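Local coordinates for protein probable FAD-dependent oxidoreductase PA4991 (Pseudomonas aeruginosa PAO1, PDB 5EZ7) that probably works as an FAD-dependent oxidoreductase of the DAO family, binding one FAD per monomer, with a physiological substrate that remains unknown, at residues G15-L20 against P158-R163; Q45-Q50 against P381-A386. All coordinates share one frame; numbering follows the deposited sequence.

Contact 1. Residues G15-L20 against P158-R163; sequences GGIAGL and PDLIRR. With FAD (flavin-adenine dinucleotide), chain B.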
ATOM      1  N   GLY A  15       9.663   4.991  -0.703  1.00 23.24           N
ATOM      2  CA  GLY A  15       9.228   4.526   0.614  1.00 23.12           C
ATOM      3  C   GLY A  15       7.713   4.462   0.809  1.00 23.47           C
ATOM      4  O   GLY A  15       7.165   5.019   1.749  1.00 24.00           O
ATOM      5  N   GLY A  16       7.043   3.754  -0.082  1.00 22.70           N
ATOM      6  CA  GLY A  16       5.712   3.259   0.187  1.00 22.46           C
ATOM      7  C   GLY A  16       5.818   1.855   0.781  1.00 22.01           C
ATOM      8  O   GLY A  16       6.895   1.400   1.153  1.00 21.10           O
ATOM      9  N   ILE A  17       4.683   1.177   0.872  1.00 21.25           N
ATOM     10  CA  ILE A  17       4.671  -0.131   1.431  1.00 21.89           C
ATOM     11  C   ILE A  17       5.677  -1.119   0.766  1.00 22.34           C
ATOM     12  O   ILE A  17       6.255  -1.942   1.465  1.00 22.32           O
ATOM     13  CB  ILE A  17       3.264  -0.738   1.394  1.00 22.35           C
ATOM     14  CG1 ILE A  17       3.226  -1.996   2.248  1.00 23.86           C
ATOM     15  CG2 ILE A  17       2.793  -1.075  -0.019  1.00 22.31           C
ATOM     16  CD1 ILE A  17       3.077  -1.629   3.703  1.00 25.33           C
ATOM     17  N   ALA A  18       5.857  -1.073  -0.558  1.00 21.31           N
ATOM     18  CA  ALA A  18       6.679  -2.063  -1.176  1.00 22.02           C
ATOM     19  C   ALA A  18       8.153  -1.850  -0.834  1.00 21.99           C
ATOM     20  O   ALA A  18       8.842  -2.813  -0.484  1.00 23.37           O
ATOM     21  CB  ALA A  18       6.441  -2.145  -2.683  1.00 22.02           C
ATOM     22  N   GLY A  19       8.626  -0.611  -0.913  1.00 21.41           N
ATOM     23  CA  GLY A  19      10.004  -0.277  -0.581  1.00 20.75           C
ATOM     24  C   GLY A  19      10.348  -0.471   0.886  1.00 21.14           C
ATOM     25  O   GLY A  19      11.447  -0.862   1.237  1.00 20.78           O
ATOM     26  N   LEU A  20       9.398  -0.164   1.751  1.00 21.81           N
ATOM     27  CA  LEU A  20       9.626  -0.226   3.176  1.00 22.34           C
ATOM     28  C   LEU A  20       9.617  -1.670   3.645  1.00 22.85           C
ATOM     29  O   LEU A  20      10.354  -2.032   4.533  1.00 22.57           O
ATOM     30  CB  LEU A  20       8.579   0.595   3.928  1.00 22.38           C
ATOM     31  CG  LEU A  20       8.759   2.118   4.045  1.00 22.92           C
ATOM     32  CD1 LEU A  20       7.497   2.759   4.641  1.00 22.61           C
ATOM     33  CD2 LEU A  20       9.964   2.482   4.918  1.00 24.21           C
ATOM     34  N   PRO A 158      -1.243   3.982   8.354  1.00 29.38           N
ATOM     35  CA  PRO A 158      -0.261   4.895   8.945  1.00 29.10           C
ATOM     36  C   PRO A 158       0.593   4.272  10.089  1.00 29.77           C
ATOM     37  O   PRO A 158       1.800   4.515  10.164  1.00 30.06           O
ATOM     38  CB  PRO A 158      -1.106   6.031   9.493  1.00 29.51           C
ATOM     39  CG  PRO A 158      -2.471   5.885   8.883  1.00 30.07           C
ATOM     40  CD  PRO A 158      -2.564   4.604   8.126  1.00 29.31           C
ATOM     41  N   ASP A 159      -0.035   3.502  10.965  1.00 29.84           N
ATOM     42  CA  ASP A 159       0.681   2.813  12.019  1.00 31.05           C
ATOM     43  C   ASP A 159       1.597   1.662  11.501  1.00 30.28           C
ATOM     44  O   ASP A 159       2.628   1.370  12.094  1.00 28.46           O
ATOM     45  CB  ASP A 159      -0.311   2.284  13.021  1.00 32.90           C
ATOM     46  CG  ASP A 159       0.335   1.884  14.297  1.00 35.71           C
ATOM     47  OD1 ASP A 159       1.003   2.765  14.908  1.00 35.70           O
ATOM     48  OD2 ASP A 159       0.212   0.678  14.660  1.00 37.80           O
ATOM     49  N   LEU A 160       1.207   1.038  10.385  1.00 29.62           N
ATOM     50  CA  LEU A 160       2.047   0.038   9.709  1.00 29.35           C
ATOM     51  C   LEU A 160       3.340   0.639   9.175  1.00 29.12           C
ATOM     52  O   LEU A 160       4.456   0.076   9.328  1.00 27.66           O
ATOM     53  CB  LEU A 160       1.280  -0.605   8.573  1.00 28.78           C
ATOM     54  CG  LEU A 160       2.080  -1.509   7.634  1.00 29.31           C
ATOM     55  CD1 LEU A 160       2.737  -2.700   8.352  1.00 30.00           C
ATOM     56  CD2 LEU A 160       1.143  -1.958   6.539  1.00 29.11           C
ATOM     57  N   ILE A 161       3.158   1.792   8.544  1.00 28.16           N
ATOM     58  CA  ILE A 161       4.246   2.571   7.961  1.00 27.78           C
ATOM     59  C   ILE A 161       5.198   3.100   8.964  1.00 27.64           C
ATOM     60  O   ILE A 161       6.392   3.078   8.696  1.00 26.05           O
ATOM     61  CB  ILE A 161       3.656   3.723   7.120  1.00 27.27           C
ATOM     62  CG1 ILE A 161       3.253   3.128   5.794  1.00 27.70           C
ATOM     63  CG2 ILE A 161       4.635   4.853   6.862  1.00 27.20           C
ATOM     64  CD1 ILE A 161       2.008   3.751   5.330  1.00 30.64           C
ATOM     65  N   ARG A 162       4.657   3.578  10.087  1.00 28.74           N
ATOM     66  CA  ARG A 162       5.463   4.018  11.244  1.00 31.87           C
ATOM     67  C   ARG A 162       6.417   2.888  11.707  1.00 31.06           C
ATOM     68  O   ARG A 162       7.593   3.096  11.864  1.00 30.73           O
ATOM     69  CB  ARG A 162       4.569   4.516  12.414  1.00 34.95           C
ATOM     70  CG  ARG A 162       5.290   4.493  13.782  1.00 39.66           C
ATOM     71  CD  ARG A 162       4.412   4.278  15.001  1.00 43.77           C
ATOM     72  NE  ARG A 162       3.673   3.014  15.004  1.00 46.30           N
ATOM     73  CZ  ARG A 162       4.108   1.832  15.460  1.00 48.15           C
ATOM     74  NH1 ARG A 162       5.352   1.678  15.977  1.00 48.65           N
ATOM     75  NH2 ARG A 162       3.277   0.779  15.380  1.00 47.50           N
ATOM     76  N   ARG A 163       5.885   1.690  11.893  1.00 31.75           N
ATOM     77  CA  ARG A 163       6.687   0.516  12.286  1.00 32.94           C
ATOM     78  C   ARG A 163       7.738   0.090  11.259  1.00 31.16           C
ATOM     79  O   ARG A 163       8.879  -0.202  11.604  1.00 30.95           O
ATOM     80  CB  ARG A 163       5.768  -0.673  12.569  1.00 34.28           C
ATOM     81  CG  ARG A 163       6.458  -1.909  13.153  1.00 37.93           C
ATOM     82  CD  ARG A 163       7.396  -1.593  14.320  1.00 40.23           C
ATOM     83  NE  ARG A 163       8.062  -2.803  14.780  1.00 44.00           N
ATOM     84  CZ  ARG A 163       9.109  -2.851  15.618  1.00 46.79           C
ATOM     85  NH1 ARG A 163       9.660  -1.737  16.109  1.00 47.92           N
ATOM     86  NH2 ARG A 163       9.615  -4.035  15.969  1.00 47.70           N
TER
HETATM   87  PA  FAD B 401       3.391   3.952  -3.289  1.00 21.83           P
HETATM   88  O1A FAD B 401       2.669   3.759  -1.995  1.00 22.23           O
HETATM   89  O2A FAD B 401       2.821   4.840  -4.359  1.00 22.92           O
HETATM   90  O5B FAD B 401       4.857   4.431  -2.918  1.00 22.00           O
HETATM   91  C5B FAD B 401       5.757   4.941  -3.882  1.00 21.75           C
HETATM   92  C4B FAD B 401       6.679   5.879  -3.131  1.00 22.00           C
HETATM   93  O4B FAD B 401       7.747   6.289  -4.001  1.00 22.11           O
HETATM   94  C3B FAD B 401       5.937   7.129  -2.649  1.00 21.47           C
HETATM   95  O3B FAD B 401       6.082   7.296  -1.237  1.00 20.71           O
HETATM   96  C2B FAD B 401       6.593   8.248  -3.436  1.00 21.75           C
HETATM   97  O2B FAD B 401       6.675   9.495  -2.749  1.00 21.59           O
HETATM   98  C1B FAD B 401       7.969   7.664  -3.766  1.00 22.29           C
HETATM   99  N9A FAD B 401       8.574   8.245  -4.970  1.00 23.63           N
HETATM  100  C8A FAD B 401       7.955   8.495  -6.137  1.00 23.09           C
HETATM  101  N7A FAD B 401       8.822   9.036  -7.010  1.00 22.98           N
HETATM  102  C5A FAD B 401      10.013   9.127  -6.407  1.00 22.53           C
HETATM  103  C6A FAD B 401      11.343   9.621  -6.788  1.00 22.02           C
HETATM  104  N6A FAD B 401      11.525  10.104  -8.026  1.00 21.48           N
HETATM  105  N1A FAD B 401      12.337   9.549  -5.888  1.00 21.89           N
HETATM  106  C2A FAD B 401      12.129   9.054  -4.654  1.00 23.02           C
HETATM  107  N3A FAD B 401      10.934   8.589  -4.233  1.00 23.01           N
HETATM  108  C4A FAD B 401       9.858   8.608  -5.057  1.00 23.21           C
HETATM  109  N1  FAD B 401      -4.254  -2.866  -1.867  1.00 25.77           N
HETATM  110  C2  FAD B 401      -4.672  -3.800  -0.988  1.00 27.75           C
HETATM  111  O2  FAD B 401      -4.020  -4.866  -0.879  1.00 27.67           O
HETATM  112  N3  FAD B 401      -5.763  -3.629  -0.222  1.00 28.72           N
HETATM  113  C4  FAD B 401      -6.509  -2.529  -0.281  1.00 27.76           C
HETATM  114  O4  FAD B 401      -7.511  -2.387   0.447  1.00 30.67           O
HETATM  115  C4X FAD B 401      -6.118  -1.466  -1.213  1.00 26.84           C
HETATM  116  N5  FAD B 401      -6.835  -0.332  -1.320  1.00 25.45           N
HETATM  117  C5X FAD B 401      -6.459   0.641  -2.169  1.00 25.90           C
HETATM  118  C6  FAD B 401      -7.218   1.803  -2.236  1.00 26.70           C
HETATM  119  C7  FAD B 401      -6.865   2.827  -3.091  1.00 27.46           C
HETATM  120  C7M FAD B 401      -7.689   4.078  -3.132  1.00 28.68           C
HETATM  121  C8  FAD B 401      -5.646   2.693  -3.928  1.00 27.98           C
HETATM  122  C8M FAD B 401      -5.198   3.786  -4.876  1.00 29.21           C
HETATM  123  C9  FAD B 401      -4.899   1.531  -3.867  1.00 26.84           C
HETATM  124  C9A FAD B 401      -5.250   0.483  -3.018  1.00 26.41           C
HETATM  125  N10 FAD B 401      -4.497  -0.721  -2.926  1.00 25.88           N
HETATM  126  C10 FAD B 401      -4.903  -1.707  -2.019  1.00 25.92           C
HETATM  127  C1' FAD B 401      -3.289  -0.933  -3.706  1.00 25.48           C
HETATM  128  C2' FAD B 401      -2.115  -0.387  -2.911  1.00 24.66           C
HETATM  129  O2' FAD B 401      -2.418   0.889  -2.333  1.00 25.37           O
HETATM  130  C3' FAD B 401      -0.867  -0.299  -3.778  1.00 24.13           C
HETATM  131  O3' FAD B 401      -0.747  -1.519  -4.539  1.00 24.08           O
HETATM  132  C4' FAD B 401       0.381  -0.112  -2.919  1.00 22.82           C
HETATM  133  O4' FAD B 401       0.139   0.762  -1.817  1.00 23.27           O
HETATM  134  C5' FAD B 401       1.529   0.462  -3.728  1.00 22.30           C
HETATM  135  O5' FAD B 401       2.713   0.467  -2.919  1.00 20.74           O
HETATM  136  P   FAD B 401       4.043   1.132  -3.504  1.00 20.30           P
HETATM  137  O1P FAD B 401       5.030   1.288  -2.376  1.00 21.17           O
HETATM  138  O2P FAD B 401       4.405   0.345  -4.711  1.00 20.45           O
HETATM  139  O3P FAD B 401       3.526   2.545  -4.058  1.00 20.67           O

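Contact 2. Residues Q45-Q50 against P381-A386; sequences QSVKSQ and PLAEPA. With FAD (flavin-adenine dinucleotide), chain B.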
ATOM      1  N   GLN A  45       0.246   5.904  -2.951  1.00 24.65           N
ATOM      2  CA  GLN A  45      -0.917   5.051  -2.834  1.00 23.80           C
ATOM      3  C   GLN A  45      -1.139   4.427  -1.469  1.00 24.91           C
ATOM      4  O   GLN A  45      -2.278   4.197  -1.083  1.00 24.67           O
ATOM      5  CB  GLN A  45      -0.797   3.919  -3.826  1.00 22.55           C
ATOM      6  CG  GLN A  45      -0.708   4.353  -5.279  1.00 22.27           C
ATOM      7  CD  GLN A  45      -0.194   3.212  -6.157  1.00 22.34           C
ATOM      8  OE1 GLN A  45      -0.949   2.356  -6.618  1.00 21.31           O
ATOM      9  NE2 GLN A  45       1.114   3.182  -6.350  1.00 22.58           N
ATOM     10  N   SER A  46      -0.057   4.103  -0.760  1.00 25.53           N
ATOM     11  CA  SER A  46      -0.149   3.272   0.454  1.00 25.84           C
ATOM     12  C   SER A  46      -1.043   3.765   1.587  1.00 26.18           C
ATOM     13  O   SER A  46      -1.890   3.023   2.066  1.00 26.94           O
ATOM     14  CB  SER A  46       1.232   3.013   1.026  1.00 24.53           C
ATOM     15  OG  SER A  46       1.928   2.253   0.088  1.00 24.62           O
ATOM     16  N   VAL A  47      -0.832   4.987   2.027  1.00 27.19           N
ATOM     17  CA  VAL A  47      -1.637   5.551   3.121  1.00 29.24           C
ATOM     18  C   VAL A  47      -3.030   5.879   2.624  1.00 28.20           C
ATOM     19  O   VAL A  47      -3.893   6.100   3.441  1.00 27.57           O
ATOM     20  CB  VAL A  47      -0.937   6.778   3.756  1.00 31.73           C
ATOM     21  CG1 VAL A  47      -1.741   7.453   4.821  1.00 33.36           C
ATOM     22  CG2 VAL A  47       0.268   6.295   4.512  1.00 35.35           C
ATOM     23  N   LYS A  48      -3.221   5.938   1.295  1.00 27.21           N
ATOM     24  CA  LYS A  48      -4.537   6.097   0.700  1.00 27.52           C
ATOM     25  C   LYS A  48      -5.262   4.786   0.429  1.00 26.57           C
ATOM     26  O   LYS A  48      -6.402   4.805  -0.037  1.00 26.62           O
ATOM     27  CB  LYS A  48      -4.451   6.902  -0.597  1.00 28.21           C
ATOM     28  CG  LYS A  48      -3.885   8.296  -0.403  1.00 29.51           C
ATOM     29  CD  LYS A  48      -3.853   8.981  -1.754  1.00 31.99           C
ATOM     30  CE  LYS A  48      -3.397  10.440  -1.676  1.00 32.89           C
ATOM     31  NZ  LYS A  48      -1.917  10.473  -1.720  1.00 32.68           N
ATOM     32  N   SER A  49      -4.641   3.648   0.717  1.00 25.00           N
ATOM     33  CA  SER A  49      -5.330   2.393   0.526  1.00 25.19           C
ATOM     34  C   SER A  49      -6.407   2.195   1.590  1.00 24.79           C
ATOM     35  O   SER A  49      -6.505   2.966   2.566  1.00 25.17           O
ATOM     36  CB  SER A  49      -4.364   1.194   0.533  1.00 25.94           C
ATOM     37  OG  SER A  49      -3.676   1.020   1.762  1.00 25.45           O
ATOM     38  N   GLN A  50      -7.195   1.157   1.399  1.00 24.63           N
ATOM     39  CA  GLN A  50      -8.196   0.768   2.392  1.00 25.77           C
ATOM     40  C   GLN A  50      -7.600  -0.208   3.405  1.00 26.51           C
ATOM     41  O   GLN A  50      -8.246  -0.538   4.381  1.00 28.26           O
ATOM     42  CB  GLN A  50      -9.448   0.208   1.717  1.00 25.58           C
ATOM     43  CG  GLN A  50     -10.202   1.258   0.901  1.00 25.60           C
ATOM     44  CD  GLN A  50     -11.687   0.901   0.664  1.00 25.83           C
ATOM     45  OE1 GLN A  50     -12.048   0.381  -0.381  1.00 25.12           O
ATOM     46  NE2 GLN A  50     -12.526   1.170   1.651  1.00 25.64           N
ATOM     47  N   PRO A 381       9.660  12.725   5.918  1.00 30.85           N
ATOM     48  CA  PRO A 381       8.533  12.709   6.840  1.00 30.28           C
ATOM     49  C   PRO A 381       7.547  11.570   6.552  1.00 28.91           C
ATOM     50  O   PRO A 381       7.561  11.018   5.486  1.00 27.75           O
ATOM     51  CB  PRO A 381       7.891  14.092   6.632  1.00 30.62           C
ATOM     52  CG  PRO A 381       8.341  14.559   5.295  1.00 30.43           C
ATOM     53  CD  PRO A 381       9.558  13.805   4.912  1.00 30.51           C
ATOM     54  N   LEU A 382       6.695  11.256   7.519  1.00 30.00           N
ATOM     55  CA  LEU A 382       5.559  10.378   7.333  1.00 30.16           C
ATOM     56  C   LEU A 382       4.356  11.108   6.810  1.00 29.39           C
ATOM     57  O   LEU A 382       4.119  12.250   7.154  1.00 30.86           O
ATOM     58  CB  LEU A 382       5.160   9.721   8.647  1.00 32.17           C
ATOM     59  CG  LEU A 382       6.184   8.754   9.224  1.00 34.39           C
ATOM     60  CD1 LEU A 382       5.749   8.402  10.636  1.00 37.01           C
ATOM     61  CD2 LEU A 382       6.206   7.475   8.429  1.00 33.87           C
ATOM     62  N   ALA A 383       3.592  10.423   5.969  1.00 28.14           N
ATOM     63  CA  ALA A 383       2.367  10.971   5.406  1.00 27.95           C
ATOM     64  C   ALA A 383       1.218  10.867   6.411  1.00 28.18           C
ATOM     65  O   ALA A 383       1.138   9.909   7.178  1.00 26.38           O
ATOM     66  CB  ALA A 383       1.987  10.232   4.141  1.00 26.66           C
ATOM     67  N   GLU A 384       0.332  11.851   6.376  1.00 30.03           N
ATOM     68  CA  GLU A 384      -0.939  11.762   7.077  1.00 33.01           C
ATOM     69  C   GLU A 384      -1.993  11.120   6.174  1.00 30.29           C
ATOM     70  O   GLU A 384      -1.972  11.294   4.982  1.00 28.20           O
ATOM     71  CB  GLU A 384      -1.443  13.143   7.472  1.00 39.04           C
ATOM     72  CG  GLU A 384      -0.512  13.919   8.407  1.00 43.85           C
ATOM     73  CD  GLU A 384      -1.203  15.123   9.059  1.00 47.54           C
ATOM     74  OE1 GLU A 384      -2.164  14.922   9.854  1.00 47.17           O
ATOM     75  OE2 GLU A 384      -0.744  16.264   8.798  1.00 53.01           O
ATOM     76  N   PRO A 385      -2.931  10.369   6.755  1.00 29.02           N
ATOM     77  CA  PRO A 385      -4.056   9.896   5.955  1.00 28.68           C
ATOM     78  C   PRO A 385      -4.953  11.047   5.483  1.00 28.00           C
ATOM     79  O   PRO A 385      -5.053  12.032   6.157  1.00 28.21           O
ATOM     80  CB  PRO A 385      -4.797   9.006   6.933  1.00 29.22           C
ATOM     81  CG  PRO A 385      -4.469   9.562   8.283  1.00 29.97           C
ATOM     82  CD  PRO A 385      -3.060  10.000   8.175  1.00 29.28           C
ATOM     83  N   ALA A 386      -5.569  10.919   4.321  1.00 30.07           N
ATOM     84  CA  ALA A 386      -6.471  11.977   3.737  1.00 32.61           C
ATOM     85  C   ALA A 386      -7.659  12.415   4.659  1.00 34.33           C
ATOM     86  O   ALA A 386      -8.020  13.584   4.723  1.00 37.45           O
ATOM     87  CB  ALA A 386      -6.996  11.502   2.396  1.00 31.87           C
TER
HETATM   88  PA  FAD B 401       3.391   3.952  -3.289  1.00 21.83           P
HETATM   89  O1A FAD B 401       2.669   3.759  -1.995  1.00 22.23           O
HETATM   90  O2A FAD B 401       2.821   4.840  -4.359  1.00 22.92           O
HETATM   91  O5B FAD B 401       4.857   4.431  -2.918  1.00 22.00           O
HETATM   92  C5B FAD B 401       5.757   4.941  -3.882  1.00 21.75           C
HETATM   93  C4B FAD B 401       6.679   5.879  -3.131  1.00 22.00           C
HETATM   94  O4B FAD B 401       7.747   6.289  -4.001  1.00 22.11           O
HETATM   95  C3B FAD B 401       5.937   7.129  -2.649  1.00 21.47           C
HETATM   96  O3B FAD B 401       6.082   7.296  -1.237  1.00 20.71           O
HETATM   97  C2B FAD B 401       6.593   8.248  -3.436  1.00 21.75           C
HETATM   98  O2B FAD B 401       6.675   9.495  -2.749  1.00 21.59           O
HETATM   99  C1B FAD B 401       7.969   7.664  -3.766  1.00 22.29           C
HETATM  100  N9A FAD B 401       8.574   8.245  -4.970  1.00 23.63           N
HETATM  101  C8A FAD B 401       7.955   8.495  -6.137  1.00 23.09           C
HETATM  102  N7A FAD B 401       8.822   9.036  -7.010  1.00 22.98           N
HETATM  103  C5A FAD B 401      10.013   9.127  -6.407  1.00 22.53           C
HETATM  104  C6A FAD B 401      11.343   9.621  -6.788  1.00 22.02           C
HETATM  105  N6A FAD B 401      11.525  10.104  -8.026  1.00 21.48           N
HETATM  106  N1A FAD B 401      12.337   9.549  -5.888  1.00 21.89           N
HETATM  107  C2A FAD B 401      12.129   9.054  -4.654  1.00 23.02           C
HETATM  108  N3A FAD B 401      10.934   8.589  -4.233  1.00 23.01           N
HETATM  109  C4A FAD B 401       9.858   8.608  -5.057  1.00 23.21           C
HETATM  110  N1  FAD B 401      -4.254  -2.866  -1.867  1.00 25.77           N
HETATM  111  C2  FAD B 401      -4.672  -3.800  -0.988  1.00 27.75           C
HETATM  112  O2  FAD B 401      -4.020  -4.866  -0.879  1.00 27.67           O
HETATM  113  N3  FAD B 401      -5.763  -3.629  -0.222  1.00 28.72           N
HETATM  114  C4  FAD B 401      -6.509  -2.529  -0.281  1.00 27.76           C
HETATM  115  O4  FAD B 401      -7.511  -2.387   0.447  1.00 30.67           O
HETATM  116  C4X FAD B 401      -6.118  -1.466  -1.213  1.00 26.84           C
HETATM  117  N5  FAD B 401      -6.835  -0.332  -1.320  1.00 25.45           N
HETATM  118  C5X FAD B 401      -6.459   0.641  -2.169  1.00 25.90           C
HETATM  119  C6  FAD B 401      -7.218   1.803  -2.236  1.00 26.70           C
HETATM  120  C7  FAD B 401      -6.865   2.827  -3.091  1.00 27.46           C
HETATM  121  C7M FAD B 401      -7.689   4.078  -3.132  1.00 28.68           C
HETATM  122  C8  FAD B 401      -5.646   2.693  -3.928  1.00 27.98           C
HETATM  123  C8M FAD B 401      -5.198   3.786  -4.876  1.00 29.21           C
HETATM  124  C9  FAD B 401      -4.899   1.531  -3.867  1.00 26.84           C
HETATM  125  C9A FAD B 401      -5.250   0.483  -3.018  1.00 26.41           C
HETATM  126  N10 FAD B 401      -4.497  -0.721  -2.926  1.00 25.88           N
HETATM  127  C10 FAD B 401      -4.903  -1.707  -2.019  1.00 25.92           C
HETATM  128  C1' FAD B 401      -3.289  -0.933  -3.706  1.00 25.48           C
HETATM  129  C2' FAD B 401      -2.115  -0.387  -2.911  1.00 24.66           C
HETATM  130  O2' FAD B 401      -2.418   0.889  -2.333  1.00 25.37           O
HETATM  131  C3' FAD B 401      -0.867  -0.299  -3.778  1.00 24.13           C
HETATM  132  O3' FAD B 401      -0.747  -1.519  -4.539  1.00 24.08           O
HETATM  133  C4' FAD B 401       0.381  -0.112  -2.919  1.00 22.82           C
HETATM  134  O4' FAD B 401       0.139   0.762  -1.817  1.00 23.27           O
HETATM  135  C5' FAD B 401       1.529   0.462  -3.728  1.00 22.30           C
HETATM  136  O5' FAD B 401       2.713   0.467  -2.919  1.00 20.74           O
HETATM  137  P   FAD B 401       4.043   1.132  -3.504  1.00 20.30           P
HETATM  138  O1P FAD B 401       5.030   1.288  -2.376  1.00 21.17           O
HETATM  139  O2P FAD B 401       4.405   0.345  -4.711  1.00 20.45           O
HETATM  140  O3P FAD B 401       3.526   2.545  -4.058  1.00 20.67           O
HETATM  141  O   HOH W   1      -5.575   8.291   3.130  1.00 31.92           O

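Contact 1. Residues G15-L20 against P158-R163
Ile17 and Leu20, on the first turn of helix 17-28, meet Leu160 and Ile161 of helix 157-168, and the contact illustrates how a Rossmann-type dinucleotide-binding turn can serve a cofactor with one face and the protein core with another. Gly16 and Gly19 belong to the probable GxGxxG signature, which spans the turn after strand 10-13 and the start of the helix. At the entry to this turn, Gly15 passes beside the adenosine ribose and gives its N-H to Glu37, the acidic residue at the end of strand 33-37 that also holds FAD. Gly16 follows as the N-cap, its CA 3.4 Å from FAD O5B. Ile17 works in two directions. Its CG2 lies against the junction of the ribityl chain and its phosphate, 3.3 Å from FAD O5', while CG1, anti to the backbone N (chi1 -168°), carries CD1 the other way. That methyl touches Leu160 CD2 at 3.4 Å, the two side chains crossing at about a right angle. Ala18 adds nothing to the helix pairing but donates its backbone N to FAD O1P over 3.1 Å in a nearly straight bond (165°). The pyrophosphate thus sits at the N-terminal end of helix 17-28, where the helix dipole would be expected to stabilise its negative charge. Gly19 leads on to Leu20, whose CB is directed at helix 157-168. Leu164, one turn further along that helix, also touches both Ile17 and Leu20. No hydrogen bond joins the two segments, and all four touching side chains are buried, so the pairing is purely apolar. Its second point of approach is looser than the first: Leu20 CD1 stands 4.2 Å from the branch methyl CG2 of Ile161.

Contact 2. Residues Q45-Q50 against P381-A386
Val47 packs against Ala383 and Pro385, bringing the loop that holds FAD up against the C-terminal segment of the chain. This is a worked example of one short turn that serves the ligand while a single residue, Val47, packs on the protein. With chi1 at 176°, the two methyls of Val47 take different neighbours: CG1 lies 3.6 Å from Pro385 CA and also meets the carbonyl oxygen of Glu384, whereas CG2 is 4.3 Å from Ala383 CB. The carboxylate of Glu384 is in a salt bridge with Arg263, not with the 45-50 loop. A water completes the junction, donating to Val47 O and accepting from Ala386 N, the first amide of helix 386-389.

The residues before Val47 face the cofactor. Gln45 has CG beside its backbone N, and the chain then runs extended, which brings NE2 round to FAD O2A at 3.1 Å; the backbone N of the same residue reaches that oxygen too, so one glutamine grips it twice. The other end of the amide, OE1, accepts from Ala318 N and so fixes which way the group is flipped. Ser46 places OG beside its own N (chi1 -65°), where it donates to FAD O1A over 2.7 Å and accepts from FAD O4' at 3.0 Å. Ser49 takes a different rotamer, with OG between its backbone N and carbonyl carbon (chi1 63°). From there it donates to Ser46 O over 2.7 Å, joining the backbone N of Ser49 on the same acceptor and bracing the turn, while its CB rests on the flavin near N5.

The chemistry divides accordingly: neutral N-H and O-H donors bind the phosphate oxygens, whereas cohesion with residues 381-386 comes from apolar contacts and one bridging water, without any direct hydrogen bond.

Contacts 1 and 2 are neighbouring parts of one FAD site, their centres about 9 Å apart. Their segments alternate along the chain, so sequence-distant pieces interleave around the cofactor. A probable hydrogen bond joins them directly, from Ile17 N to Ser46 OG at 3.1 Å, linking the glycine-rich turn to the 45-50 loop, each serving its own phosphate, contact 1 through O1P and contact 2 through O1A and O2A. Behind this polar layer, Ile161 of contact 1 touches both segments of contact 2, with CD1 3.2 Å from Val47 CG2 and CG2 3.4 Å from Leu382 CD2. Helix 157-168 therefore backs both FAD-binding elements with a shared apolar layer.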